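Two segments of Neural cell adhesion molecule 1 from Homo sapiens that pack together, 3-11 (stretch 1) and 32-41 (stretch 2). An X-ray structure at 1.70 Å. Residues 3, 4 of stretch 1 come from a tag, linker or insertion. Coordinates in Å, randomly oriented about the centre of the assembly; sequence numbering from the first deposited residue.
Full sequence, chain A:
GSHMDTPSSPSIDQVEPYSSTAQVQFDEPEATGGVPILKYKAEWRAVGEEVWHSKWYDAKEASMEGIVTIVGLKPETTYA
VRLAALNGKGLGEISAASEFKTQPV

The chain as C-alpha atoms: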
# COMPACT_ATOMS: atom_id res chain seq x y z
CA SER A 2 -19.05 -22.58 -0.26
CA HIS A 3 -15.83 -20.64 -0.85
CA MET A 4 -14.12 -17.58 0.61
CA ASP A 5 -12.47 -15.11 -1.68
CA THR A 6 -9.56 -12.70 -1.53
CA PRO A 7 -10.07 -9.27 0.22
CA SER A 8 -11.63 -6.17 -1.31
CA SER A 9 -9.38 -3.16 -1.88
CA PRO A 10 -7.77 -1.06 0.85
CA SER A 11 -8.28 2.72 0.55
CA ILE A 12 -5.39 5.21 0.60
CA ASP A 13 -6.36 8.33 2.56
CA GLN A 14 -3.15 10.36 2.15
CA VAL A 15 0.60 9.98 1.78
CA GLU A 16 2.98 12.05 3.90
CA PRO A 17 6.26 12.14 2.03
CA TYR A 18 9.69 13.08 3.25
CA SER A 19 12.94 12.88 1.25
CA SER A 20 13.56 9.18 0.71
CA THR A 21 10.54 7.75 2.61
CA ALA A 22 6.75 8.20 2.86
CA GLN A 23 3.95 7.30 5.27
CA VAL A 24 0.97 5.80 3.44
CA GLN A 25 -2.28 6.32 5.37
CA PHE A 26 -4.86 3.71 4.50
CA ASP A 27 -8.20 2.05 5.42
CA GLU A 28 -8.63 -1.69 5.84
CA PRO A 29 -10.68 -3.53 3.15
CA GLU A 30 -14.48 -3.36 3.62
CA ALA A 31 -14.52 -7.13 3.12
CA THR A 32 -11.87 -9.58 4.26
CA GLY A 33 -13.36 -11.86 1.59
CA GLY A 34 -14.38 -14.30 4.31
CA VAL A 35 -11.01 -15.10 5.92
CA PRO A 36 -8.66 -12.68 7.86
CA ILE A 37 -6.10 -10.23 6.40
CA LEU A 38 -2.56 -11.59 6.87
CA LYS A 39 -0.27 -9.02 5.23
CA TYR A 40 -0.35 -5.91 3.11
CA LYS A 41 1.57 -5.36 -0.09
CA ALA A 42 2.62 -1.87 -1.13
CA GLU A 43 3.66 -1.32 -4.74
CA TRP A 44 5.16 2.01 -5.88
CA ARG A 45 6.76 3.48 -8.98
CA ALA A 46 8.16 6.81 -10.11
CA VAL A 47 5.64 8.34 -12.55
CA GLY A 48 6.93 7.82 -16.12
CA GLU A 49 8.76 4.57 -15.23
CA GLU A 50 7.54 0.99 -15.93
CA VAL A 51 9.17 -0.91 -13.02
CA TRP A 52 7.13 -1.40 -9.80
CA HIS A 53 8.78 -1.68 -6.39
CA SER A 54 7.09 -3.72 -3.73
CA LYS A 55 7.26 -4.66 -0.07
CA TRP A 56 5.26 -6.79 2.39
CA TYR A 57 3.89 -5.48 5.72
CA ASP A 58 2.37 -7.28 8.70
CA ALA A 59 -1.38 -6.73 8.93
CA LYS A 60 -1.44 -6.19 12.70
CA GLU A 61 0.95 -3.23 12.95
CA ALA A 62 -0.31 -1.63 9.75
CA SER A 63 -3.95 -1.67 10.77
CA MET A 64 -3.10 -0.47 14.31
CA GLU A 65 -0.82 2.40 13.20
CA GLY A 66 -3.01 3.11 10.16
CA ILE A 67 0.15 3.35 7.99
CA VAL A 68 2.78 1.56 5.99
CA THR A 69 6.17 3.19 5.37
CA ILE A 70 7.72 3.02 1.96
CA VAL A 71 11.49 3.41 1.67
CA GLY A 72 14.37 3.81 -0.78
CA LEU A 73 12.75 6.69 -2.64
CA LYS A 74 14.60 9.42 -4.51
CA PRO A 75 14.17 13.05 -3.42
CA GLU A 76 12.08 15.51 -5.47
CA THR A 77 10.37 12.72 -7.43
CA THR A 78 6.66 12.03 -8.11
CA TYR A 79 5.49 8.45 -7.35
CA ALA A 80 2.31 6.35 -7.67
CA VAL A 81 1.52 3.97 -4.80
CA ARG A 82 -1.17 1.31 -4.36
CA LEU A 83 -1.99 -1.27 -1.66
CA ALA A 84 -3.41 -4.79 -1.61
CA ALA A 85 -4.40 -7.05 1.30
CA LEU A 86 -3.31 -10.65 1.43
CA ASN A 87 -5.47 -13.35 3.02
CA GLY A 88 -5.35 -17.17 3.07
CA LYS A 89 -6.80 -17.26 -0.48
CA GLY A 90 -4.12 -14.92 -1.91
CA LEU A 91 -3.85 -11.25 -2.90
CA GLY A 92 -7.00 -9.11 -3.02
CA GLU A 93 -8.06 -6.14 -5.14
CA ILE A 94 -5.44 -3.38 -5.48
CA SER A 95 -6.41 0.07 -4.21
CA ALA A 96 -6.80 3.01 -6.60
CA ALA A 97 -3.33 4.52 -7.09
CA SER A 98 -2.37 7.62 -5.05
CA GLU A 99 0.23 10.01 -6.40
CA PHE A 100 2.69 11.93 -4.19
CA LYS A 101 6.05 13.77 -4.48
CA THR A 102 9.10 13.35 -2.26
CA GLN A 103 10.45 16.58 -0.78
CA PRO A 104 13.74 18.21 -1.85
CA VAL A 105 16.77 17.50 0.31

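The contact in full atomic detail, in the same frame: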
# COMPACT_ATOMS: atom_id res chain seq x y z
N HIS A 3 -17.23 -21.04 -0.79
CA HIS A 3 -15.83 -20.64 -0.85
C HIS A 3 -15.59 -19.15 -0.58
O HIS A 3 -16.29 -18.28 -1.10
CB HIS A 3 -15.22 -21.04 -2.18
CG HIS A 3 -13.86 -21.65 -2.05
ND1 HIS A 3 -13.62 -22.79 -1.32
CD2 HIS A 3 -12.66 -21.29 -2.58
CE1 HIS A 3 -12.34 -23.10 -1.38
NE2 HIS A 3 -11.73 -22.21 -2.15
N MET A 4 -14.58 -18.91 0.26
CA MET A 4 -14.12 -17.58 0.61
C MET A 4 -13.38 -17.01 -0.57
O MET A 4 -12.79 -17.75 -1.35
CB MET A 4 -13.15 -17.67 1.78
CG MET A 4 -13.46 -18.74 2.84
SD MET A 4 -13.74 -20.46 2.28
CE MET A 4 -12.13 -20.94 1.69
N ASP A 5 -13.39 -15.69 -0.71
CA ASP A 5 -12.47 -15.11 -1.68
C ASP A 5 -11.41 -14.22 -1.04
O ASP A 5 -11.31 -14.09 0.17
CB ASP A 5 -13.20 -14.42 -2.84
CG ASP A 5 -14.40 -13.63 -2.41
OD1 ASP A 5 -15.48 -13.79 -3.02
OD2 ASP A 5 -14.27 -12.83 -1.46
N THR A 6 -10.58 -13.65 -1.91
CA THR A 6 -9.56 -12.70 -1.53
C THR A 6 -10.24 -11.39 -1.07
O THR A 6 -11.42 -11.17 -1.38
CB THR A 6 -8.64 -12.48 -2.74
OG1 THR A 6 -9.45 -12.27 -3.91
CG2 THR A 6 -7.76 -13.71 -2.97
N PRO A 7 -9.51 -10.53 -0.30
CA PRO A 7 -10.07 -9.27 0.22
C PRO A 7 -10.46 -8.23 -0.83
O PRO A 7 -9.94 -8.24 -1.96
CB PRO A 7 -8.94 -8.72 1.10
CG PRO A 7 -8.07 -9.90 1.39
CD PRO A 7 -8.12 -10.72 0.15
N SER A 8 -11.35 -7.32 -0.45
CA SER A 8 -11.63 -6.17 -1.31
C SER A 8 -10.48 -5.18 -1.13
O SER A 8 -9.56 -5.44 -0.34
CB SER A 8 -12.98 -5.52 -0.96
OG SER A 8 -12.94 -4.92 0.32
N SER A 9 -10.54 -4.05 -1.83
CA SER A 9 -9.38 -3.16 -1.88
C SER A 9 -9.25 -2.31 -0.63
O SER A 9 -10.28 -1.87 -0.08
CB SER A 9 -9.40 -2.28 -3.12
OG SER A 9 -10.57 -1.49 -3.15
N PRO A 10 -8.01 -2.08 -0.16
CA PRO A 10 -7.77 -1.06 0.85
C PRO A 10 -8.02 0.31 0.21
O PRO A 10 -8.10 0.40 -1.02
CB PRO A 10 -6.29 -1.24 1.21
CG PRO A 10 -5.91 -2.57 0.65
CD PRO A 10 -6.75 -2.76 -0.54
N SER A 11 -8.16 1.34 1.04
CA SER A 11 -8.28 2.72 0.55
C SER A 11 -7.09 3.51 1.06
O SER A 11 -6.80 3.44 2.24
CB SER A 11 -9.56 3.39 1.08
OG SER A 11 -10.69 3.02 0.34
N THR A 32 -13.01 -8.68 4.16
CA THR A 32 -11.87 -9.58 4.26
C THR A 32 -11.93 -10.65 3.17
O THR A 32 -10.94 -11.32 2.89
CB THR A 32 -11.83 -10.26 5.64
OG1 THR A 32 -13.07 -10.93 5.90
CG2 THR A 32 -11.57 -9.23 6.75
N GLY A 33 -13.10 -10.78 2.54
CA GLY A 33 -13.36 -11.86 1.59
C GLY A 33 -13.97 -13.09 2.24
O GLY A 33 -14.58 -13.94 1.57
N GLY A 34 -13.80 -13.19 3.56
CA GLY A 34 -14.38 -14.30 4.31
C GLY A 34 -13.40 -14.91 5.30
O GLY A 34 -13.81 -15.53 6.29
N VAL A 35 -12.11 -14.72 5.02
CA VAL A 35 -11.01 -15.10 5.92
C VAL A 35 -10.10 -13.89 6.15
O VAL A 35 -10.01 -13.02 5.28
CB VAL A 35 -10.19 -16.31 5.38
CG1 VAL A 35 -11.01 -17.60 5.42
CG2 VAL A 35 -9.66 -16.05 3.97
N PRO A 36 -9.43 -13.83 7.33
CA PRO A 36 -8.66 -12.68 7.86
C PRO A 36 -7.47 -12.16 7.04
O PRO A 36 -6.71 -12.95 6.49
CB PRO A 36 -8.12 -13.21 9.20
CG PRO A 36 -8.13 -14.71 9.04
CD PRO A 36 -9.39 -14.97 8.27
N ILE A 37 -7.29 -10.85 7.02
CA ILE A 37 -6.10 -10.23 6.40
C ILE A 37 -4.81 -10.63 7.12
O ILE A 37 -4.70 -10.51 8.34
CB ILE A 37 -6.20 -8.69 6.35
CG1 ILE A 37 -7.57 -8.24 5.82
CG2 ILE A 37 -5.03 -8.10 5.55
CD1 ILE A 37 -8.00 -8.86 4.53
N LEU A 38 -3.82 -11.07 6.34
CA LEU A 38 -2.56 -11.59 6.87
C LEU A 38 -1.39 -10.61 6.72
O LEU A 38 -0.54 -10.49 7.60
CB LEU A 38 -2.19 -12.89 6.17
CG LEU A 38 -3.12 -14.11 6.15
CD1 LEU A 38 -2.46 -15.23 5.36
CD2 LEU A 38 -3.42 -14.55 7.56
N LYS A 39 -1.33 -9.96 5.56
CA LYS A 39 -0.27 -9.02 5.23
C LYS A 39 -0.84 -7.97 4.30
O LYS A 39 -1.90 -8.18 3.69
CB LYS A 39 0.88 -9.73 4.48
CG LYS A 39 1.72 -10.66 5.32
CD LYS A 39 2.96 -11.07 4.54
CE LYS A 39 3.81 -12.13 5.27
NZ LYS A 39 4.07 -11.80 6.70
N TYR A 40 -0.12 -6.86 4.19
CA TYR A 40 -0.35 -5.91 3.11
C TYR A 40 0.82 -5.86 2.15
O TYR A 40 1.98 -6.05 2.53
CB TYR A 40 -0.66 -4.50 3.64
CG TYR A 40 -2.02 -4.41 4.30
CD1 TYR A 40 -3.16 -4.10 3.57
CD2 TYR A 40 -2.15 -4.63 5.67
CE1 TYR A 40 -4.41 -4.02 4.19
CE2 TYR A 40 -3.40 -4.56 6.30
CZ TYR A 40 -4.52 -4.25 5.55
OH TYR A 40 -5.73 -4.18 6.17
N LYS A 41 0.52 -5.60 0.89
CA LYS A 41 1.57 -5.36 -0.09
C LYS A 41 1.44 -3.93 -0.60
O LYS A 41 0.39 -3.53 -1.10
CB LYS A 41 1.47 -6.36 -1.24
CG LYS A 41 2.64 -6.31 -2.23
CD LYS A 41 2.32 -7.22 -3.41
CE LYS A 41 3.48 -7.45 -4.31
NZ LYS A 41 3.02 -8.32 -5.46

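The contact is small, with 369 Å² buried in all, and it combines one backbone hydrogen bond with three apolar side-chain contacts. Stretch 1 has almost no regular structure; stretch 2 runs from a glycine turn into a strand.

Thr 32 takes part through its backbone. Its carbonyl O lies 3.5 Å from Pro 7 CA, while its side chain points away from stretch 1. There Thr 32 OG1 accepts a weak hydrogen bond from Gly 34 N at 3.3 Å, which ties the turn to itself.

Gly 33 is the centre of the contact. Asp 5 N donates a hydrogen bond to Gly 33 O at 3.1 Å, the single hydrogen bond between the stretches. In return, Gly 33 CA makes a CA-H...O contact of 3.3 Å with Asp 5 O. A side chain would not fit here: an ideal CB would lie 2.1 Å from Asp 5 O. The phi of 92° and psi of -20° also call for glycine. Asp 5 OD2 comes within 3.2 Å of Gly 33 O, but both are acceptors and no hydrogen bond forms.

Gly 34 also has backbone angles that call for glycine. Its CA is 4.4 Å from Met 4 CB.

Val 35 starts the apolar part. Its CG1 meets Met 4 CG at 3.7 Å. Met 4 comes from the expression tag, and the end of its side chain leads away.

Pro 36 makes no contact. Ile 37 starts out sideways, but with chi1 and chi2 both m its end comes nearer. Ile 37 CD1 packs against Pro 7 CG at 3.3 Å, a tight apolar contact on a buried proline.

Leu 38 and Lys 39 stay out of reach. In the strand, buried Tyr 40 brings its ring edge to Pro 10, with CE1 4.1 Å from Pro 10 CG. Lys 41 makes no contact.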